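Local structure of putative NADH dehydrogenase/NAD(P)H nitroreductase (Bacteroides thetaiotaomicron VPI-5482, 3KWK) at residues F17-E31 with P151-K164. The protein binds flavin mononucleotide and is probably an FMN-dependent oxidoreductase of the nitroreductase family. Sequence-based numbering, arbitrary orientation. Where two conformers were deposited one is given.
Sequences FERKSVRTYLNKGVE and PFGYPATKEQPKQK. With FMN (flavin mononucleotide), chain B.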
loop_
_atom_site.group_PDB
_atom_site.type_symbol
_atom_site.label_atom_id
_atom_site.label_comp_id
_atom_site.label_asym_id
_atom_site.label_seq_id
_atom_site.Cartn_x
_atom_site.Cartn_y
_atom_site.Cartn_z
ATOM N N PHE A 17 10.927 2.845 6.810
ATOM C CA PHE A 17 12.264 2.982 6.209
ATOM C C PHE A 17 13.093 1.689 6.268
ATOM O O PHE A 17 13.927 1.457 5.388
ATOM C CB PHE A 17 13.046 4.121 6.866
ATOM C CG PHE A 17 12.381 5.486 6.766
ATOM C CD1 PHE A 17 11.561 5.841 5.716
ATOM C CD2 PHE A 17 12.589 6.417 7.768
ATOM C CE1 PHE A 17 10.963 7.130 5.683
ATOM C CE2 PHE A 17 12.017 7.677 7.724
ATOM C CZ PHE A 17 11.175 8.013 6.668
ATOM N N GLU A 18 12.807 0.836 7.244
ATOM C CA GLU A 18 13.578 -0.375 7.500
ATOM C C GLU A 18 13.100 -1.560 6.670
ATOM O O GLU A 18 13.864 -2.492 6.377
ATOM C CB GLU A 18 13.481 -0.743 8.976
ATOM C CG GLU A 18 14.205 -2.009 9.388
ATOM C CD GLU A 18 15.700 -2.010 9.070
ATOM O OE1 GLU A 18 16.342 -0.928 9.110
ATOM O OE2 GLU A 18 16.213 -3.126 8.803
ATOM N N ARG A 19 11.834 -1.537 6.275
ATOM C CA ARG A 19 11.268 -2.655 5.562
ATOM C C ARG A 19 12.079 -2.968 4.288
ATOM O O ARG A 19 12.500 -2.060 3.553
ATOM C CB ARG A 19 9.806 -2.370 5.174
ATOM C CG ARG A 19 9.080 -3.451 4.421
ATOM C CD ARG A 19 8.089 -2.967 3.348
ATOM N NE ARG A 19 8.784 -2.108 2.378
ATOM C CZ ARG A 19 9.587 -2.548 1.402
ATOM N NH1 ARG A 19 9.701 -3.852 1.130
ATOM N NH2 ARG A 19 10.242 -1.663 0.662
ATOM N N LYS A 20 12.294 -4.248 4.052
ATOM C CA LYS A 20 12.879 -4.707 2.788
ATOM C C LYS A 20 12.343 -6.055 2.410
ATOM O O LYS A 20 11.754 -6.744 3.262
ATOM C CB LYS A 20 14.417 -4.714 2.831
ATOM C CG LYS A 20 15.107 -5.936 3.462
ATOM C CD LYS A 20 14.791 -6.088 4.930
ATOM C CE LYS A 20 15.514 -5.116 5.857
ATOM N NZ LYS A 20 15.017 -5.136 7.295
ATOM N N SER A 21 12.530 -6.421 1.143
ATOM C CA SER A 21 12.090 -7.722 0.650
ATOM C C SER A 21 13.069 -8.781 1.172
ATOM O O SER A 21 14.301 -8.669 0.981
ATOM C CB SER A 21 12.050 -7.750 -0.859
ATOM O OG SER A 21 10.939 -6.978 -1.376
ATOM N N VAL A 22 12.559 -9.798 1.864
ATOM C CA VAL A 22 13.413 -10.892 2.351
ATOM C C VAL A 22 12.935 -12.185 1.646
ATOM O O VAL A 22 11.725 -12.515 1.682
ATOM C CB VAL A 22 13.264 -11.045 3.863
ATOM C CG1 VAL A 22 13.960 -12.288 4.387
ATOM C CG2 VAL A 22 13.732 -9.738 4.635
ATOM N N ARG A 23 13.883 -12.878 1.014
ATOM C CA ARG A 23 13.626 -14.020 0.173
ATOM C C ARG A 23 14.287 -15.324 0.595
ATOM O O ARG A 23 14.247 -16.337 -0.131
ATOM C CB ARG A 23 14.093 -13.707 -1.256
ATOM C CG ARG A 23 13.466 -12.438 -1.829
ATOM C CD ARG A 23 13.823 -12.240 -3.291
ATOM N NE ARG A 23 13.056 -11.147 -3.883
ATOM C CZ ARG A 23 13.377 -9.856 -3.798
ATOM N NH1 ARG A 23 14.456 -9.403 -3.167
ATOM N NH2 ARG A 23 12.586 -8.973 -4.344
ATOM N N THR A 24 14.875 -15.315 1.782
ATOM C CA THR A 24 15.411 -16.526 2.407
ATOM C C THR A 24 15.084 -16.491 3.888
ATOM O O THR A 24 15.091 -15.433 4.522
ATOM C CB THR A 24 16.913 -16.674 2.216
ATOM O OG1 THR A 24 17.571 -15.533 2.762
ATOM C CG2 THR A 24 17.325 -16.894 0.715
ATOM N N TYR A 25 14.749 -17.656 4.437
ATOM C CA TYR A 25 14.205 -17.800 5.779
ATOM C C TYR A 25 14.881 -18.919 6.542
ATOM O O TYR A 25 15.258 -19.957 5.983
ATOM C CB TYR A 25 12.683 -18.041 5.769
ATOM C CG TYR A 25 11.994 -17.189 4.749
ATOM C CD1 TYR A 25 11.825 -15.818 4.945
ATOM C CD2 TYR A 25 11.535 -17.752 3.543
ATOM C CE1 TYR A 25 11.234 -15.017 3.974
ATOM C CE2 TYR A 25 10.991 -16.963 2.581
ATOM C CZ TYR A 25 10.844 -15.603 2.762
ATOM O OH TYR A 25 10.279 -14.844 1.729
ATOM N N LEU A 26 14.995 -18.723 7.851
ATOM C CA LEU A 26 15.429 -19.797 8.706
ATOM C C LEU A 26 14.366 -20.882 8.726
ATOM O O LEU A 26 13.177 -20.621 8.497
ATOM C CB LEU A 26 15.605 -19.288 10.126
ATOM C CG LEU A 26 16.658 -18.213 10.358
ATOM C CD1 LEU A 26 16.638 -17.722 11.839
ATOM C CD2 LEU A 26 18.018 -18.786 10.044
ATOM N N ASN A 27 14.804 -22.099 9.023
ATOM C CA ASN A 27 13.912 -23.229 9.111
ATOM C C ASN A 27 13.318 -23.274 10.514
ATOM O O ASN A 27 13.756 -24.053 11.372
ATOM C CB ASN A 27 14.685 -24.515 8.826
ATOM C CG ASN A 27 13.797 -25.740 8.847
ATOM O OD1 ASN A 27 12.583 -25.639 8.703
ATOM N ND2 ASN A 27 14.412 -26.914 9.049
ATOM N N LYS A 28 12.355 -22.399 10.753
ATOM C CA LYS A 28 11.712 -22.300 12.044
ATOM C C LYS A 28 10.376 -21.664 11.908
ATOM O O LYS A 28 10.157 -20.854 11.019
ATOM C CB LYS A 28 12.560 -21.577 13.062
ATOM C CG LYS A 28 12.854 -20.218 12.744
ATOM C CD LYS A 28 13.601 -19.523 13.928
ATOM C CE LYS A 28 12.850 -19.664 15.242
ATOM N NZ LYS A 28 13.243 -18.645 16.265
ATOM N N GLY A 29 9.434 -22.067 12.749
ATOM C CA GLY A 29 8.126 -21.568 12.623
ATOM C C GLY A 29 7.966 -20.138 13.073
ATOM O O GLY A 29 8.830 -19.575 13.752
ATOM N N VAL A 30 6.807 -19.618 12.761
ATOM C CA VAL A 30 6.395 -18.279 13.121
ATOM C C VAL A 30 5.220 -18.403 14.096
ATOM O O VAL A 30 4.258 -19.142 13.856
ATOM C CB VAL A 30 6.056 -17.412 11.899
ATOM C CG1 VAL A 30 5.494 -16.035 12.366
ATOM C CG2 VAL A 30 7.293 -17.269 10.950
ATOM N N GLU A 31 5.323 -17.659 15.198
ATOM C CA GLU A 31 4.304 -17.583 16.230
ATOM C C GLU A 31 2.927 -17.233 15.654
ATOM O O GLU A 31 2.793 -16.311 14.842
ATOM C CB GLU A 31 4.718 -16.506 17.269
ATOM C CG GLU A 31 5.995 -16.847 18.098
ATOM C CD GLU A 31 7.324 -16.386 17.488
ATOM O OE1 GLU A 31 7.391 -16.151 16.262
ATOM O OE2 GLU A 31 8.352 -16.324 18.240
ATOM N N PRO A 151 5.312 -14.962 0.795
ATOM C CA PRO A 151 6.052 -15.832 1.726
ATOM C C PRO A 151 6.625 -14.997 2.882
ATOM O O PRO A 151 6.923 -13.799 2.717
ATOM C CB PRO A 151 7.180 -16.399 0.876
ATOM C CG PRO A 151 6.896 -15.941 -0.533
ATOM C CD PRO A 151 6.072 -14.710 -0.429
ATOM N N PHE A 152 6.751 -15.611 4.043
ATOM C CA PHE A 152 7.383 -14.939 5.144
ATOM C C PHE A 152 8.004 -15.933 6.099
ATOM O O PHE A 152 7.722 -17.145 6.031
ATOM C CB PHE A 152 6.373 -14.036 5.868
ATOM C CG PHE A 152 5.223 -14.796 6.515
ATOM C CD1 PHE A 152 4.093 -15.142 5.787
ATOM C CD2 PHE A 152 5.258 -15.098 7.869
ATOM C CE1 PHE A 152 3.071 -15.820 6.396
ATOM C CE2 PHE A 152 4.234 -15.765 8.479
ATOM C CZ PHE A 152 3.129 -16.130 7.733
ATOM N N GLY A 153 8.873 -15.402 6.956
ATOM C CA GLY A 153 9.593 -16.194 7.932
ATOM C C GLY A 153 10.580 -15.335 8.695
ATOM O O GLY A 153 10.707 -14.115 8.430
ATOM N N TYR A 154 11.371 -15.965 9.561
ATOM C CA TYR A 154 12.483 -15.258 10.163
ATOM C C TYR A 154 13.581 -15.144 9.088
ATOM O O TYR A 154 13.956 -16.162 8.491
ATOM C CB TYR A 154 12.990 -15.985 11.402
ATOM C CG TYR A 154 12.058 -15.720 12.563
ATOM C CD1 TYR A 154 12.114 -14.517 13.203
ATOM C CD2 TYR A 154 11.044 -16.617 12.934
ATOM C CE1 TYR A 154 11.240 -14.223 14.275
ATOM C CE2 TYR A 154 10.172 -16.329 13.971
ATOM C CZ TYR A 154 10.281 -15.145 14.639
ATOM O OH TYR A 154 9.437 -14.796 15.671
ATOM N N PRO A 155 14.142 -13.947 8.862
ATOM C CA PRO A 155 15.185 -13.841 7.807
ATOM C C PRO A 155 16.370 -14.794 8.077
ATOM O O PRO A 155 16.779 -14.975 9.233
ATOM C CB PRO A 155 15.665 -12.404 7.935
ATOM C CG PRO A 155 14.444 -11.661 8.464
ATOM C CD PRO A 155 13.779 -12.650 9.437
ATOM N N ALA A 156 16.906 -15.396 7.012
ATOM C CA ALA A 156 18.086 -16.229 7.093
ATOM C C ALA A 156 19.364 -15.393 7.149
ATOM O O ALA A 156 20.341 -15.794 7.767
ATOM C CB ALA A 156 18.153 -17.150 5.890
ATOM N N THR A 157 19.332 -14.235 6.487
ATOM C CA THR A 157 20.532 -13.368 6.352
ATOM C C THR A 157 20.103 -11.909 6.428
ATOM O O THR A 157 19.528 -11.395 5.466
ATOM C CB THR A 157 21.307 -13.635 5.037
ATOM O OG1 THR A 157 21.655 -15.006 4.932
ATOM C CG2 THR A 157 22.640 -12.799 5.036
ATOM N N LYS A 158 20.302 -11.228 7.549
ATOM C CA LYS A 158 19.798 -9.862 7.638
ATOM C C LYS A 158 20.492 -8.963 6.625
ATOM O O LYS A 158 21.693 -9.100 6.374
ATOM C CB LYS A 158 19.978 -9.327 9.044
ATOM C CG LYS A 158 19.048 -8.165 9.407
ATOM C CD LYS A 158 19.226 -7.821 10.878
ATOM C CE LYS A 158 18.388 -6.641 11.369
ATOM N NZ LYS A 158 16.924 -6.905 11.472
ATOM N N GLU A 159 19.742 -8.018 6.062
ATOM C CA GLU A 159 20.295 -7.130 5.030
ATOM C C GLU A 159 19.893 -5.721 5.317
ATOM O O GLU A 159 18.947 -5.473 6.065
ATOM C CB GLU A 159 19.857 -7.572 3.640
ATOM C CG GLU A 159 18.378 -7.570 3.392
ATOM C CD GLU A 159 17.995 -8.491 2.238
ATOM O OE1 GLU A 159 18.661 -8.401 1.175
ATOM O OE2 GLU A 159 17.068 -9.316 2.405
ATOM N N GLN A 160 20.684 -4.805 4.786
ATOM C CA GLN A 160 20.310 -3.382 4.786
ATOM C C GLN A 160 19.060 -3.144 3.991
ATOM O O GLN A 160 18.861 -3.779 2.951
ATOM C CB GLN A 160 21.396 -2.558 4.115
ATOM C CG GLN A 160 22.606 -2.364 4.892
ATOM C CD GLN A 160 23.542 -1.407 4.193
ATOM O OE1 GLN A 160 23.103 -0.314 3.717
ATOM N NE2 GLN A 160 24.813 -1.730 4.167
ATOM N N PRO A 161 18.234 -2.216 4.462
ATOM C CA PRO A 161 17.141 -1.792 3.577
ATOM C C PRO A 161 17.691 -0.970 2.412
ATOM O O PRO A 161 18.821 -0.445 2.469
ATOM C CB PRO A 161 16.282 -0.902 4.478
ATOM C CG PRO A 161 17.187 -0.387 5.505
ATOM C CD PRO A 161 18.240 -1.465 5.734
ATOM N N LYS A 162 16.891 -0.857 1.362
ATOM C CA LYS A 162 17.222 0.009 0.230
ATOM C C LYS A 162 16.936 1.447 0.609
ATOM O O LYS A 162 15.933 1.745 1.281
ATOM C CB LYS A 162 16.430 -0.393 -1.005
ATOM C CG LYS A 162 16.854 -1.788 -1.509
ATOM C CD LYS A 162 16.001 -2.343 -2.598
ATOM C CE LYS A 162 16.403 -3.823 -2.943
ATOM N NZ LYS A 162 16.072 -4.821 -1.776
ATOM N N GLN A 163 17.835 2.338 0.177
ATOM C CA GLN A 163 17.670 3.775 0.379
ATOM C C GLN A 163 17.205 4.360 -0.959
ATOM O O GLN A 163 17.989 4.575 -1.835
ATOM C CB GLN A 163 18.984 4.370 0.866
ATOM C CG GLN A 163 19.280 3.844 2.256
ATOM C CD GLN A 163 20.523 4.403 2.885
ATOM O OE1 GLN A 163 21.608 3.860 2.706
ATOM N NE2 GLN A 163 20.361 5.474 3.674
ATOM N N LYS A 164 15.908 4.559 -1.118
ATOM C CA LYS A 164 15.369 4.918 -2.409
ATOM C C LYS A 164 15.097 6.399 -2.564
ATOM O O LYS A 164 14.654 6.840 -3.615
ATOM C CB LYS A 164 14.071 4.179 -2.665
ATOM C CG LYS A 164 14.095 2.656 -2.467
ATOM C CD LYS A 164 12.783 2.075 -3.020
ATOM C CE LYS A 164 12.695 0.586 -2.884
ATOM N NZ LYS A 164 12.097 0.218 -1.592
HETATM N N1 FMN B . 9.846 -9.922 -5.602
HETATM C C2 FMN B . 9.998 -11.229 -5.964
HETATM O O2 FMN B . 10.940 -11.884 -5.483
HETATM N N3 FMN B . 9.124 -11.817 -6.865
HETATM C C4 FMN B . 8.078 -11.128 -7.441
HETATM O O4 FMN B . 7.294 -11.712 -8.253
HETATM C C4A FMN B . 7.929 -9.789 -7.070
HETATM N N5 FMN B . 6.914 -9.020 -7.623
HETATM C C5A FMN B . 6.645 -7.774 -7.125
HETATM C C6 FMN B . 5.514 -7.088 -7.591
HETATM C C7 FMN B . 5.214 -5.848 -7.048
HETATM C C7M FMN B . 3.982 -5.051 -7.510
HETATM C C8 FMN B . 6.005 -5.275 -6.071
HETATM C C8M FMN B . 5.619 -3.926 -5.519
HETATM C C9 FMN B . 7.131 -5.948 -5.628
HETATM C C9A FMN B . 7.460 -7.208 -6.149
HETATM N N10 FMN B . 8.605 -7.899 -5.743
HETATM C C10 FMN B . 8.794 -9.190 -6.146
HETATM C "C1'" FMN B . 9.508 -7.299 -4.730
HETATM C "C2'" FMN B . 10.411 -6.245 -5.366
HETATM O "O2'" FMN B . 11.412 -6.854 -6.187
HETATM C "C3'" FMN B . 11.030 -5.317 -4.300
HETATM O "O3'" FMN B . 10.010 -4.568 -3.640
HETATM C "C4'" FMN B . 12.044 -4.308 -4.909
HETATM O "O4'" FMN B . 13.184 -5.029 -5.398
HETATM C "C5'" FMN B . 12.482 -3.226 -3.919
HETATM O "O5'" FMN B . 13.110 -3.914 -2.841
HETATM P P FMN B . 12.569 -3.756 -1.311
HETATM O O1P FMN B . 11.155 -4.363 -1.242
HETATM O O2P FMN B . 13.629 -4.596 -0.567
HETATM O O3P FMN B . 12.564 -2.294 -0.912
HETATM O O HOH W 1 15.314 2.870 3.638
HETATM O O HOH W 2 14.163 -1.699 1.314
HETATM O O HOH W 3 16.498 -11.584 0.714
HETATM O O HOH W 4 17.340 -13.395 4.635
HETATM O O HOH W 5 20.185 -16.227 3.022
HETATM O O HOH W 6 11.145 -18.875 9.345
#
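Tyr154 fills a hollow formed by Lys28, Gly29, Val30 and Glu31. The Lys28 ammonium sits over a face of its ring, a cation-pi contact with NZ 4.7 Å from the centroid; Lys28 CG lies between its backbone N and carbonyl carbon (chi1 62°), which brings the chain alongside Tyr154 CD2. Gly29 O meets the ring edge at Tyr154 CE2 (3.5 Å). At the far end Tyr154 OH donates to Glu31 OE1 on the syn side of the carboxylate, 2.5 Å away. With an alanine at Tyr154, Lys28 would probably lose the ring face under its ammonium and Glu31 its hydroxyl partner, and a gap would open beside Val30. Tyr25 makes a second bump: its ring lies along Gly153, where a side chain would strike Tyr25 CB, with one face over Phe152 C and OH reaching Pro151 CB (3.6 Å). Backbone bonds Leu26 N to Tyr154 O (2.8 Å) and Ala156 N to Thr24 O (3.1 Å) tie the two backbones together. Further on, the Lys20 and Glu159 chains run antiparallel, CG against CG (3.7 Å), and Pro161 CB packs against Phe17 O and Glu18 O. Beyond them Arg19, Ser21, Lys162 and Lys164 converge on the FMN phosphate, whereas Arg23 reaches the flavin N1 and O2. The contact thus ties the chain between helices 11-18 and 32-43 to the end of strand 144-153, beside strand 118-123, with the second subunit reaching Arg19 and Lys164.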